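Local coordinates for uncharacterized protein (Bacteroides ovatus, PDB 4FS7) that is of unknown function but, as an extracellular leucine-rich repeat protein of the BspA type, probably takes part in binding other proteins, at residues I190-N195 against N217-L222; C139-I144 against E156-C161; I258-N263 against S270-C275. All coordinates share one frame; numbering follows the deposited sequence.

Contact 1. Residues I190-N195 against N217-L222; sequences IKLPRN and NSLYYL
Asn-195 and Ser-218 are the closest backbone positions, their CA atoms 5.5 Å apart; around them the backbones of 190-195 and 217-222 approach in irregular conformation, and 217-222 becomes strand only at Tyr-221. Their sequences, LPRNL when Leu-196 is included and NSL from Asn-217, place Asn-195 and Ser-218 at matching points of successive coils, as expected of a leucine-rich repeat solenoid of the BspA type.

Ser-218 carries the polar half of the meeting. With chi1 at 51°, OG stands between its own backbone N and carbonyl carbon and lies against the neighbouring main chain, 3.1 Å from the Asn-195 C atom. A water bridges the two segments: it donates to Arg-194 O at 2.9 Å and to Ser-218 OG at 3.0 Å. The hydroxyl is also hydrogen-bonded to Leu-196 O, so it is gripped by two partners beyond its own segment.

The apolar half is slight. Leu-192 directs CD1 to Leu-219 CD2 at 4.4 Å, a loose methyl-to-methyl approach, and both leucines are buried. Leu-219 reaches it although its CB does not point at 190-195.

In the conformer given, Arg-194 forms a salt bridge with Asp-171. Leu-219 also packs on Ile-199 and Phe-241, while strand 221-222 lies between strands 198-199 and 243-244 in a parallel sheet.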
ATOM      1  N   ILE A 190       8.312   9.979  -0.648  1.00 10.65           N
ATOM      2  CA  ILE A 190       7.976  10.105   0.756  1.00 11.70           C
ATOM      3  C   ILE A 190       9.218   9.866   1.574  1.00 11.52           C
ATOM      4  O   ILE A 190      10.011   8.952   1.284  1.00 12.88           O
ATOM      5  CB  ILE A 190       6.816   9.152   1.184  1.00 13.01           C
ATOM      6  CG1 ILE A 190       6.289   9.531   2.570  1.00 14.56           C
ATOM      7  CG2 ILE A 190       7.201   7.715   1.066  1.00 13.56           C
ATOM      8  CD1 ILE A 190       4.977   8.868   2.931  1.00 16.08           C
ATOM      9  N   LYS A 191       9.383  10.666   2.621  1.00 11.15           N
ATOM     10  CA  LYS A 191      10.401  10.466   3.639  1.00 11.61           C
ATOM     11  C   LYS A 191       9.808   9.669   4.781  1.00 11.04           C
ATOM     12  O   LYS A 191       8.920  10.128   5.473  1.00 13.02           O
ATOM     13  CB  LYS A 191      10.942  11.814   4.115  1.00 13.25           C
ATOM     14  CG  LYS A 191      12.038  11.687   5.158  1.00 16.71           C
ATOM     15  CD  LYS A 191      12.698  13.020   5.500  1.00 21.55           C
ATOM     16  CE  LYS A 191      13.822  12.848   6.554  1.00 30.16           C
ATOM     17  NZ  LYS A 191      14.776  11.724   6.189  1.00 39.03           N
ATOM     18  N   LEU A 192      10.299   8.463   4.984  1.00 11.23           N
ATOM     19  CA  LEU A 192       9.773   7.604   6.002  1.00 10.90           C
ATOM     20  C   LEU A 192      10.294   8.033   7.366  1.00 11.86           C
ATOM     21  O   LEU A 192      11.422   8.507   7.484  1.00 13.23           O
ATOM     22  CB  LEU A 192      10.138   6.149   5.694  1.00 11.74           C
ATOM     23  CG  LEU A 192       9.479   5.563   4.439  1.00 11.39           C
ATOM     24  CD1 LEU A 192      10.013   4.143   4.198  1.00 13.28           C
ATOM     25  CD2 LEU A 192       7.941   5.518   4.569  1.00 13.22           C
ATOM     26  N   PRO A 193       9.494   7.821   8.441  1.00 12.44           N
ATOM     27  CA  PRO A 193       9.994   8.084   9.787  1.00 12.55           C
ATOM     28  C   PRO A 193      11.313   7.363   9.998  1.00 13.28           C
ATOM     29  O   PRO A 193      11.477   6.220   9.576  1.00 12.47           O
ATOM     30  CB  PRO A 193       8.873   7.519  10.666  1.00 12.36           C
ATOM     31  CG  PRO A 193       7.658   7.731   9.865  1.00 13.72           C
ATOM     32  CD  PRO A 193       8.086   7.442   8.453  1.00 12.83           C
ATOM     33  N   ARG A 194      12.252   8.018  10.665  1.00 13.28           N
ATOM     34  CA  ARG A 194      13.645   7.567  10.720  0.50 14.85           C
ATOM     35  C   ARG A 194      13.859   6.240  11.443  1.00 13.64           C
ATOM     36  O   ARG A 194      14.867   5.587  11.222  1.00 17.16           O
ATOM     37  CB  ARG A 194      14.554   8.677  11.290  0.50 17.93           C
ATOM     38  CG  ARG A 194      14.677   9.913  10.372  0.50 21.05           C
ATOM     39  CD  ARG A 194      15.349  11.108  11.079  0.50 26.36           C
ATOM     40  NE  ARG A 194      15.495  12.292  10.222  0.50 30.79           N
ATOM     41  CZ  ARG A 194      14.783  13.408  10.355  0.50 33.09           C
ATOM     42  NH1 ARG A 194      13.863  13.493  11.303  0.50 34.02           N
ATOM     43  NH2 ARG A 194      14.987  14.441   9.547  0.50 32.64           N
ATOM     44  N   ASN A 195      12.924   5.874  12.313  1.00 13.40           N
ATOM     45  CA  ASN A 195      12.959   4.619  13.056  0.50 13.38           C
ATOM     46  C   ASN A 195      11.768   3.707  12.714  1.00 11.90           C
ATOM     47  O   ASN A 195      11.367   2.878  13.505  1.00 13.60           O
ATOM     48  CB  ASN A 195      12.983   4.891  14.558  0.50 15.01           C
ATOM     49  CG  ASN A 195      13.635   3.780  15.350  0.50 15.61           C
ATOM     50  OD1 ASN A 195      13.146   3.423  16.410  0.50 21.26           O
ATOM     51  ND2 ASN A 195      14.753   3.246  14.854  0.50 15.26           N
ATOM     52  N   ASN A 217      17.185   1.833   8.259  1.00 15.33           N
ATOM     53  CA  ASN A 217      17.813   0.607   8.729  1.00 15.16           C
ATOM     54  C   ASN A 217      16.947  -0.196   9.679  1.00 14.01           C
ATOM     55  O   ASN A 217      17.078  -1.428   9.766  1.00 17.27           O
ATOM     56  CB  ASN A 217      19.197   0.906   9.329  1.00 17.58           C
ATOM     57  CG  ASN A 217      20.179   1.369   8.262  1.00 27.07           C
ATOM     58  OD1 ASN A 217      19.977   1.124   7.056  1.00 36.41           O
ATOM     59  ND2 ASN A 217      21.265   2.034   8.690  1.00 36.32           N
ATOM     60  N   SER A 218      16.043   0.494  10.368  1.00 13.94           N
ATOM     61  CA  SER A 218      15.134  -0.121  11.332  1.00 13.65           C
ATOM     62  C   SER A 218      13.942  -0.900  10.692  1.00 11.74           C
ATOM     63  O   SER A 218      13.283  -1.656  11.373  1.00 13.94           O
ATOM     64  CB  SER A 218      14.550   0.946  12.275  1.00 14.00           C
ATOM     65  OG  SER A 218      14.023   2.021  11.484  1.00 14.39           O
ATOM     66  N   LEU A 219      13.652  -0.637   9.425  1.00 11.69           N
ATOM     67  CA  LEU A 219      12.486  -1.175   8.778  1.00 10.74           C
ATOM     68  C   LEU A 219      12.706  -2.631   8.413  1.00 11.60           C
ATOM     69  O   LEU A 219      13.612  -2.960   7.654  1.00 13.12           O
ATOM     70  CB  LEU A 219      12.167  -0.345   7.542  1.00 11.46           C
ATOM     71  CG  LEU A 219      11.028  -0.823   6.654  1.00 10.78           C
ATOM     72  CD1 LEU A 219       9.692  -0.835   7.354  1.00 10.88           C
ATOM     73  CD2 LEU A 219      10.970   0.053   5.422  1.00 12.73           C
ATOM     74  N   TYR A 220      11.887  -3.512   8.995  1.00 12.16           N
ATOM     75  CA  TYR A 220      12.137  -4.948   8.802  1.00 12.42           C
ATOM     76  C   TYR A 220      11.019  -5.706   8.130  1.00 12.12           C
ATOM     77  O   TYR A 220      11.202  -6.870   7.789  1.00 12.38           O
ATOM     78  CB  TYR A 220      12.538  -5.613  10.122  1.00 13.67           C
ATOM     79  CG  TYR A 220      11.473  -5.638  11.157  1.00 13.89           C
ATOM     80  CD1 TYR A 220      10.446  -6.553  11.102  1.00 16.19           C
ATOM     81  CD2 TYR A 220      11.488  -4.717  12.214  1.00 16.63           C
ATOM     82  CE1 TYR A 220       9.454  -6.570  12.095  1.00 18.01           C
ATOM     83  CE2 TYR A 220      10.503  -4.718  13.185  1.00 19.13           C
ATOM     84  CZ  TYR A 220       9.482  -5.645  13.107  1.00 20.39           C
ATOM     85  OH  TYR A 220       8.495  -5.703  14.063  1.00 25.23           O
ATOM     86  N   TYR A 221       9.860  -5.064   7.939  1.00 12.01           N
ATOM     87  CA  TYR A 221       8.672  -5.727   7.429  1.00 11.93           C
ATOM     88  C   TYR A 221       7.934  -4.918   6.419  1.00 10.78           C
ATOM     89  O   TYR A 221       7.610  -3.762   6.671  1.00 12.05           O
ATOM     90  CB  TYR A 221       7.735  -6.074   8.602  1.00 12.90           C
ATOM     91  CG  TYR A 221       6.451  -6.780   8.200  1.00 13.93           C
ATOM     92  CD1 TYR A 221       5.312  -6.084   7.794  1.00 13.86           C
ATOM     93  CD2 TYR A 221       6.397  -8.144   8.170  1.00 19.73           C
ATOM     94  CE1 TYR A 221       4.155  -6.745   7.435  1.00 14.65           C
ATOM     95  CE2 TYR A 221       5.252  -8.817   7.763  1.00 19.41           C
ATOM     96  CZ  TYR A 221       4.130  -8.109   7.384  1.00 19.47           C
ATOM     97  OH  TYR A 221       2.965  -8.776   6.996  1.00 23.12           O
ATOM     98  N   LEU A 222       7.602  -5.540   5.295  1.00 10.55           N
ATOM     99  CA  LEU A 222       6.659  -4.970   4.293  1.00  9.89           C
ATOM    100  C   LEU A 222       5.513  -5.940   4.096  1.00  9.89           C
ATOM    101  O   LEU A 222       5.726  -7.093   3.755  1.00 11.35           O
ATOM    102  CB  LEU A 222       7.257  -4.748   2.886  1.00 12.13           C
ATOM    103  CG  LEU A 222       8.494  -3.893   2.757  1.00 13.36           C
ATOM    104  CD1 LEU A 222       9.005  -3.818   1.305  1.00 13.90           C
ATOM    105  CD2 LEU A 222       8.324  -2.511   3.312  1.00 14.91           C
TER
HETATM  106  O   HOH W   1      16.715   3.380  11.245  1.00 22.77           O

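Contact 2. Residues C139-I144 against E156-C161; sequences CDFKEI and EAFATC
Cys-161 and Cys-139 stand side by side with CA atoms 5.3 Å apart, and the contact rests on these two cysteines and on Phe-158. Cys-139 turns its carbonyl oxygen to the backbone of the other cysteine: Cys-161 CA lies 3.4 Å from Cys-139 O with an angle of 140° at the hydrogen, a CA-H...O contact. The thiols do not form a disulfide, since Cys-139 SG and Cys-161 SG are 5.6 Å apart; instead Cys-161 SG lies 4.4 Å from Cys-139 CB, an apolar touch between buried groups.

The sequences around the pair match, for Cys-161 closes AFATC and the earlier Phe-136 holds the corresponding position before Cys-139, probably in an equivalent turn. Successive coils of a BspA-type leucine-rich repeat solenoid thus place the same aromatic and cysteine positions next to each other, 22 residues apart. The ring of Phe-158 also meets that of Phe-136, with planes nearly parallel.

Phe-158 is the other main contributor. Its CG lies anti to the carbonyl carbon (chi1 -63°), which carries the ring across to 139-144, where CE1 does the touching. Ile-144 sends CD1 to Phe-158 CE1 at 3.7 Å, the two side chains meeting at a slant, and Phe-141 brings CE2 to the same CE1 at 4.4 Å. For both rings this last approach is at the edge, near the plane. Phe-141 has Cys-139 CB over one face, offset toward the rim.

The turn that presents Phe-158 and Cys-161 is double, type I from Glu-156 to Ala-159, then type II from Phe-158 to Cys-161. Thr-160 OG1 donates to Ala-159 O at 2.7 Å, from above the carbonyl plane rather than along a lone pair.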
ATOM      1  N   CYS A 139      -9.773  13.187   0.199  1.00 13.16           N
ATOM      2  CA  CYS A 139      -9.535  14.634   0.205  1.00 14.02           C
ATOM      3  C   CYS A 139      -8.553  15.033  -0.872  1.00 14.30           C
ATOM      4  O   CYS A 139      -7.701  14.254  -1.259  1.00 17.39           O
ATOM      5  CB  CYS A 139      -9.001  15.068   1.557  1.00 14.35           C
ATOM      6  SG  CYS A 139     -10.240  15.079   2.885  1.00 15.82           S
ATOM      7  N   ASP A 140      -8.686  16.259  -1.372  1.00 14.13           N
ATOM      8  CA  ASP A 140      -7.933  16.731  -2.543  1.00 15.39           C
ATOM      9  C   ASP A 140      -6.704  17.591  -2.195  1.00 14.41           C
ATOM     10  O   ASP A 140      -6.249  18.376  -3.016  1.00 17.49           O
ATOM     11  CB  ASP A 140      -8.843  17.439  -3.550  1.00 17.39           C
ATOM     12  CG  ASP A 140      -8.337  17.296  -4.960  1.00 22.13           C
ATOM     13  OD1 ASP A 140      -7.785  16.216  -5.283  1.00 22.30           O
ATOM     14  OD2 ASP A 140      -8.488  18.269  -5.725  1.00 27.13           O
ATOM     15  N   PHE A 141      -6.139  17.379  -0.998  1.00 14.62           N
ATOM     16  CA  PHE A 141      -4.883  17.995  -0.552  1.00 16.15           C
ATOM     17  C   PHE A 141      -3.736  17.781  -1.515  1.00 13.84           C
ATOM     18  O   PHE A 141      -3.523  16.639  -1.939  1.00 14.96           O
ATOM     19  CB  PHE A 141      -4.388  17.365   0.796  1.00 19.11           C
ATOM     20  CG  PHE A 141      -5.411  17.308   1.895  1.00 16.11           C
ATOM     21  CD1 PHE A 141      -6.315  18.323   2.106  1.00 18.42           C
ATOM     22  CD2 PHE A 141      -5.435  16.204   2.778  1.00 21.83           C
ATOM     23  CE1 PHE A 141      -7.223  18.282   3.131  1.00 17.14           C
ATOM     24  CE2 PHE A 141      -6.359  16.153   3.780  1.00 18.43           C
ATOM     25  CZ  PHE A 141      -7.238  17.199   3.982  1.00 19.23           C
ATOM     26  N   LYS A 142      -2.935  18.807  -1.746  1.00 13.06           N
ATOM     27  CA  LYS A 142      -1.628  18.631  -2.383  1.00 12.96           C
ATOM     28  C   LYS A 142      -0.540  18.277  -1.360  1.00 13.25           C
ATOM     29  O   LYS A 142       0.441  17.623  -1.717  1.00 14.00           O
ATOM     30  CB  LYS A 142      -1.231  19.894  -3.116  1.00 16.06           C
ATOM     31  CG  LYS A 142       0.051  19.800  -3.860  1.00 22.49           C
ATOM     32  CD  LYS A 142       0.311  21.113  -4.659  1.00 28.76           C
ATOM     33  CE  LYS A 142       1.655  21.068  -5.366  1.00 33.70           C
ATOM     34  NZ  LYS A 142       1.658  21.997  -6.540  1.00 38.97           N
ATOM     35  N   GLU A 143      -0.679  18.772  -0.131  1.00 12.96           N
ATOM     36  CA  GLU A 143       0.320  18.555   0.873  1.00 13.79           C
ATOM     37  C   GLU A 143      -0.375  18.435   2.185  1.00 13.02           C
ATOM     38  O   GLU A 143      -1.462  18.978   2.404  1.00 14.59           O
ATOM     39  CB  GLU A 143       1.331  19.684   0.868  1.00 15.41           C
ATOM     40  CG  GLU A 143       0.871  21.030   1.256  1.00 20.96           C
ATOM     41  CD  GLU A 143       2.091  21.958   1.323  1.00 31.17           C
ATOM     42  OE1 GLU A 143       2.445  22.519   0.280  1.00 36.24           O
ATOM     43  OE2 GLU A 143       2.749  22.038   2.395  1.00 43.29           O
ATOM     44  N   ILE A 144       0.244  17.714   3.085  1.00 12.21           N
ATOM     45  CA  ILE A 144      -0.175  17.704   4.493  1.00 13.88           C
ATOM     46  C   ILE A 144       1.020  17.440   5.415  1.00 12.65           C
ATOM     47  O   ILE A 144       1.889  16.595   5.108  1.00 13.42           O
ATOM     48  CB  ILE A 144      -1.327  16.711   4.774  1.00 16.81           C
ATOM     49  CG1 ILE A 144      -1.958  17.024   6.150  1.00 18.85           C
ATOM     50  CG2 ILE A 144      -0.830  15.289   4.648  1.00 16.66           C
ATOM     51  CD1 ILE A 144      -3.209  16.329   6.451  1.00 20.58           C
ATOM     52  N   GLU A 156      -6.038   3.502   6.047  1.00 10.33           N
ATOM     53  CA  GLU A 156      -6.629   4.204   4.908  1.00 10.41           C
ATOM     54  C   GLU A 156      -6.924   5.686   5.206  1.00  9.70           C
ATOM     55  O   GLU A 156      -7.734   6.306   4.501  1.00 10.08           O
ATOM     56  CB  GLU A 156      -7.875   3.489   4.380  1.00 12.16           C
ATOM     57  CG  GLU A 156      -7.543   2.156   3.691  1.00 13.04           C
ATOM     58  CD  GLU A 156      -8.688   1.554   2.917  1.00 21.71           C
ATOM     59  OE1 GLU A 156      -9.687   2.239   2.609  1.00 28.70           O
ATOM     60  OE2 GLU A 156      -8.601   0.351   2.595  1.00 26.39           O
ATOM     61  N   ALA A 157      -6.178   6.298   6.121  1.00  9.71           N
ATOM     62  CA  ALA A 157      -6.480   7.691   6.485  1.00 10.87           C
ATOM     63  C   ALA A 157      -6.323   8.659   5.325  1.00 10.33           C
ATOM     64  O   ALA A 157      -7.043   9.652   5.272  1.00 11.18           O
ATOM     65  CB  ALA A 157      -5.624   8.126   7.679  1.00 11.03           C
ATOM     66  N   PHE A 158      -5.397   8.372   4.396  1.00  9.34           N
ATOM     67  CA  PHE A 158      -5.137   9.205   3.238  1.00 10.41           C
ATOM     68  C   PHE A 158      -5.367   8.431   1.948  1.00 10.76           C
ATOM     69  O   PHE A 158      -4.832   8.782   0.893  1.00 13.19           O
ATOM     70  CB  PHE A 158      -3.726   9.803   3.302  1.00 11.10           C
ATOM     71  CG  PHE A 158      -3.559  10.703   4.477  1.00 11.91           C
ATOM     72  CD1 PHE A 158      -4.105  11.969   4.423  1.00 12.07           C
ATOM     73  CD2 PHE A 158      -2.926  10.282   5.643  1.00 14.57           C
ATOM     74  CE1 PHE A 158      -4.033  12.841   5.498  1.00 14.78           C
ATOM     75  CE2 PHE A 158      -2.837  11.164   6.730  1.00 14.20           C
ATOM     76  CZ  PHE A 158      -3.416  12.417   6.634  1.00 15.62           C
ATOM     77  N   ALA A 159      -6.144   7.361   2.006  1.00 10.61           N
ATOM     78  CA  ALA A 159      -6.396   6.586   0.775  1.00 10.08           C
ATOM     79  C   ALA A 159      -7.153   7.439  -0.246  1.00 11.83           C
ATOM     80  O   ALA A 159      -8.036   8.241   0.133  1.00 12.95           O
ATOM     81  CB  ALA A 159      -7.173   5.324   1.080  1.00 12.96           C
ATOM     82  N   THR A 160      -6.817   7.271  -1.529  1.00 12.02           N
ATOM     83  CA  THR A 160      -7.487   7.939  -2.641  1.00 13.25           C
ATOM     84  C   THR A 160      -7.350   9.441  -2.543  1.00 12.21           C
ATOM     85  O   THR A 160      -8.150  10.159  -3.138  1.00 14.09           O
ATOM     86  CB  THR A 160      -8.947   7.457  -2.869  1.00 15.99           C
ATOM     87  OG1 THR A 160      -9.833   8.015  -1.924  1.00 19.59           O
ATOM     88  CG2 THR A 160      -9.061   5.980  -2.783  1.00 19.81           C
ATOM     89  N   CYS A 161      -6.295   9.944  -1.921  1.00 11.71           N
ATOM     90  CA  CYS A 161      -5.968  11.364  -1.966  1.00 12.57           C
ATOM     91  C   CYS A 161      -5.156  11.589  -3.256  1.00 12.54           C
ATOM     92  O   CYS A 161      -3.915  11.516  -3.289  1.00 12.85           O
ATOM     93  CB  CYS A 161      -5.214  11.775  -0.724  1.00 12.13           C
ATOM     94  SG  CYS A 161      -6.262  11.746   0.776  1.00 13.39           S
TER

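Contact 3. Residues I258-N263 against S270-C275; sequences ISIQNN and SLFYNC
Chi1 of Ile-258 is 74°, which puts CG1 between the backbone N and the carbonyl carbon and leaves CG2 anti to the carbonyl carbon; both branches then reach the ring of Phe-272. That residue has CG anti to its carbonyl carbon (chi1 -56°), and its ring comes in from the opposite direction. In this leucine-rich repeat solenoid, strand 257-260 supplies the isoleucines and a turn later in the same coil, SLFYNC after strand 266-267, supplies the aromatic, so that one coil closes over its own interior.

The isoleucine covers one face. Its CG1 lies 4.2 Å from the centroid of the Phe-272 ring, 25° off the ring normal, a CH-pi contact displaced toward the rim. CG2 of Ile-258 comes closer still, to Phe-272 CE1 at 3.5 Å, and its CD1 approaches Phe-272 CE2 at 3.8 Å. Leu-271 has CB over the opposite face, so the ring is clasped between two aliphatic groups.

Replacing the ring of Phe-272 by the methyl of an alanine is likely to open a gap between strand and turn and leave the branches of Ile-258 without the face they rest on.

The turn holding the ring is type I from Ser-270 to Tyr-273, with the Tyr-273 N to Ser-270 O bond, followed by type II from Phe-272 to Cys-275, with Cys-275 N bonded to Phe-272 O. Phe-249, from earlier in the chain, meets the Phe-272 ring with planes close to parallel, while Ile-258 also touches Val-281 of strand 280-283.

Ile-260 extends its chain to the ring's edge, where CD1 lies in the ring plane 3.9 Å from Phe-272 CE2 and also meets Leu-271 CD2 at 4.0 Å.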
ATOM      1  N   ILE A 258      15.574  -5.995  -9.568  1.00 10.60           N
ATOM      2  CA  ILE A 258      15.453  -6.346  -8.175  1.00 11.65           C
ATOM      3  C   ILE A 258      16.648  -7.130  -7.679  1.00 11.41           C
ATOM      4  O   ILE A 258      17.213  -7.955  -8.408  1.00 12.28           O
ATOM      5  CB  ILE A 258      14.099  -7.086  -7.834  1.00 12.43           C
ATOM      6  CG1 ILE A 258      14.026  -8.544  -8.316  1.00 13.20           C
ATOM      7  CG2 ILE A 258      12.929  -6.259  -8.344  1.00 14.64           C
ATOM      8  CD1 ILE A 258      14.524  -9.568  -7.276  1.00 14.79           C
ATOM      9  N   SER A 259      16.990  -6.890  -6.426  1.00 12.38           N
ATOM     10  CA  SER A 259      18.040  -7.594  -5.748  1.00 13.81           C
ATOM     11  C   SER A 259      17.592  -7.942  -4.358  1.00 13.72           C
ATOM     12  O   SER A 259      17.275  -7.033  -3.558  1.00 15.89           O
ATOM     13  CB  SER A 259      19.272  -6.707  -5.710  1.00 15.52           C
ATOM     14  OG  SER A 259      20.269  -7.323  -4.903  1.00 21.75           O
ATOM     15  N   ILE A 260      17.506  -9.226  -4.076  1.00 13.44           N
ATOM     16  CA  ILE A 260      17.104  -9.734  -2.791  1.00 13.98           C
ATOM     17  C   ILE A 260      18.079 -10.814  -2.492  1.00 13.66           C
ATOM     18  O   ILE A 260      17.869 -11.957  -2.870  1.00 15.80           O
ATOM     19  CB  ILE A 260      15.659 -10.321  -2.802  1.00 17.43           C
ATOM     20  CG1 ILE A 260      14.654  -9.316  -3.273  1.00 19.68           C
ATOM     21  CG2 ILE A 260      15.298 -10.777  -1.423  1.00 20.70           C
ATOM     22  CD1 ILE A 260      13.187  -9.877  -3.143  1.00 22.69           C
ATOM     23  N   GLN A 261      19.168 -10.475  -1.808  1.00 13.63           N
ATOM     24  CA  GLN A 261      20.281 -11.386  -1.722  1.00 14.69           C
ATOM     25  C   GLN A 261      20.332 -12.171  -0.441  1.00 14.10           C
ATOM     26  O   GLN A 261      21.016 -13.193  -0.363  1.00 16.35           O
ATOM     27  CB  GLN A 261      21.602 -10.700  -1.974  1.00 16.80           C
ATOM     28  CG  GLN A 261      21.687 -10.145  -3.358  1.00 18.72           C
ATOM     29  CD  GLN A 261      23.067  -9.699  -3.776  1.00 21.55           C
ATOM     30  OE1 GLN A 261      23.944 -10.522  -3.968  1.00 20.68           O
ATOM     31  NE2 GLN A 261      23.256  -8.399  -3.972  1.00 30.50           N
ATOM     32  N   ASN A 262      19.636 -11.693   0.577  1.00 14.36           N
ATOM     33  CA  ASN A 262      19.737 -12.243   1.881  1.00 15.21           C
ATOM     34  C   ASN A 262      19.230 -13.682   1.931  1.00 15.03           C
ATOM     35  O   ASN A 262      18.087 -13.996   1.540  1.00 18.06           O
ATOM     36  CB  ASN A 262      18.975 -11.360   2.869  1.00 16.89           C
ATOM     37  CG  ASN A 262      19.297 -11.696   4.279  1.00 18.74           C
ATOM     38  OD1 ASN A 262      18.737 -12.605   4.826  1.00 26.16           O
ATOM     39  ND2 ASN A 262      20.302 -11.010   4.856  1.00 25.50           N
ATOM     40  N   ASN A 263      20.068 -14.560   2.432  1.00 16.91           N
ATOM     41  CA  ASN A 263      19.760 -15.980   2.449  1.00 18.78           C
ATOM     42  C   ASN A 263      18.643 -16.343   3.444  1.00 20.20           C
ATOM     43  O   ASN A 263      17.949 -17.352   3.215  1.00 26.15           O
ATOM     44  CB  ASN A 263      21.038 -16.817   2.717  1.00 20.86           C
ATOM     45  CG  ASN A 263      21.700 -16.515   4.067  1.00 22.12           C
ATOM     46  OD1 ASN A 263      21.826 -15.357   4.504  1.00 22.91           O
ATOM     47  ND2 ASN A 263      22.171 -17.577   4.711  1.00 31.15           N
ATOM     48  N   SER A 270       4.181 -14.671  -4.923  1.00  8.61           N
ATOM     49  CA  SER A 270       3.723 -13.700  -5.923  1.00  8.83           C
ATOM     50  C   SER A 270       4.353 -12.314  -5.811  1.00  8.29           C
ATOM     51  O   SER A 270       3.753 -11.333  -6.221  1.00  8.73           O
ATOM     52  CB  SER A 270       2.205 -13.575  -5.861  1.00  8.78           C
ATOM     53  OG  SER A 270       1.570 -14.832  -6.143  1.00 10.04           O
ATOM     54  N   LEU A 271       5.600 -12.222  -5.339  1.00  8.48           N
ATOM     55  CA  LEU A 271       6.168 -10.923  -5.030  1.00  9.11           C
ATOM     56  C   LEU A 271       6.220  -9.990  -6.215  1.00  8.71           C
ATOM     57  O   LEU A 271       5.933  -8.806  -6.080  1.00  9.37           O
ATOM     58  CB  LEU A 271       7.570 -10.994  -4.420  1.00 11.52           C
ATOM     59  CG  LEU A 271       7.702 -10.005  -3.199  1.00 14.84           C
ATOM     60  CD1 LEU A 271       6.974 -10.663  -2.021  1.00 16.82           C
ATOM     61  CD2 LEU A 271       9.171  -9.802  -2.856  1.00 18.08           C
ATOM     62  N   PHE A 272       6.628 -10.510  -7.381  1.00  8.43           N
ATOM     63  CA  PHE A 272       6.795  -9.737  -8.596  1.00  8.43           C
ATOM     64  C   PHE A 272       5.854 -10.185  -9.685  1.00  8.38           C
ATOM     65  O   PHE A 272       6.106  -9.999 -10.882  1.00  9.47           O
ATOM     66  CB  PHE A 272       8.246  -9.771  -9.076  1.00  9.04           C
ATOM     67  CG  PHE A 272       9.213  -9.307  -8.026  1.00  9.19           C
ATOM     68  CD1 PHE A 272       9.291  -7.964  -7.674  1.00 10.26           C
ATOM     69  CD2 PHE A 272      10.001 -10.186  -7.348  1.00 11.14           C
ATOM     70  CE1 PHE A 272      10.151  -7.554  -6.697  1.00 10.89           C
ATOM     71  CE2 PHE A 272      10.884  -9.759  -6.330  1.00 13.30           C
ATOM     72  CZ  PHE A 272      10.906  -8.424  -6.002  1.00 12.17           C
ATOM     73  N   TYR A 273       4.702 -10.723  -9.277  1.00  8.40           N
ATOM     74  CA  TYR A 273       3.704 -11.176 -10.232  1.00  7.95           C
ATOM     75  C   TYR A 273       3.296 -10.023 -11.145  1.00  8.42           C
ATOM     76  O   TYR A 273       2.963  -8.929 -10.666  1.00 10.01           O
ATOM     77  CB  TYR A 273       2.510 -11.686  -9.436  1.00 10.28           C
ATOM     78  CG  TYR A 273       1.519 -12.616 -10.127  1.00  8.71           C
ATOM     79  CD1 TYR A 273       0.747 -12.222 -11.191  1.00 10.32           C
ATOM     80  CD2 TYR A 273       1.322 -13.916  -9.635  1.00 10.08           C
ATOM     81  CE1 TYR A 273      -0.146 -13.108 -11.795  1.00 10.28           C
ATOM     82  CE2 TYR A 273       0.409 -14.769 -10.232  1.00 10.41           C
ATOM     83  CZ  TYR A 273      -0.310 -14.355 -11.296  1.00  9.70           C
ATOM     84  OH  TYR A 273      -1.217 -15.216 -11.878  1.00 14.21           O
ATOM     85  N   ASN A 274       3.320 -10.252 -12.456  1.00  8.30           N
ATOM     86  CA  ASN A 274       2.933  -9.267 -13.437  1.00  8.82           C
ATOM     87  C   ASN A 274       3.808  -8.019 -13.453  1.00  9.30           C
ATOM     88  O   ASN A 274       3.386  -6.966 -13.927  1.00 10.63           O
ATOM     89  CB  ASN A 274       1.433  -8.905 -13.331  1.00  9.68           C
ATOM     90  CG  ASN A 274       0.521  -9.909 -14.007  1.00 10.36           C
ATOM     91  OD1 ASN A 274       0.923 -10.604 -14.905  1.00 14.61           O
ATOM     92  ND2 ASN A 274      -0.708  -9.987 -13.562  1.00 12.09           N
ATOM     93  N   CYS A 275       5.073  -8.147 -13.021  1.00  9.28           N
ATOM     94  CA  CYS A 275       6.050  -7.065 -13.182  1.00  8.79           C
ATOM     95  C   CYS A 275       6.627  -7.177 -14.597  1.00  8.71           C
ATOM     96  O   CYS A 275       7.716  -7.661 -14.817  1.00 10.13           O
ATOM     97  CB  CYS A 275       7.115  -7.132 -12.127  1.00  9.58           C
ATOM     98  SG  CYS A 275       6.504  -6.596 -10.487  1.00 10.03           S
TER

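In the fold
The three contacts follow one another along the chain of a repeat solenoid, contact 2 closing before contact 1 opens and contact 1 before contact 3. The centres of contact 1 and contact 2 lie 21 Å apart, and those of contact 1 and contact 3 lie 19 Å apart. Contact 2 and contact 3 have centres 29 Å apart, less than the sum, so contact 1 lies off the line joining them. None touches another. Contacts 2 and 3 share a design, a strand isoleucine meeting a turn phenylalanine fourteen residues later, whereas contact 1 joins loops of successive coils partly through water. Contact 1 is partly buried, the other two buried.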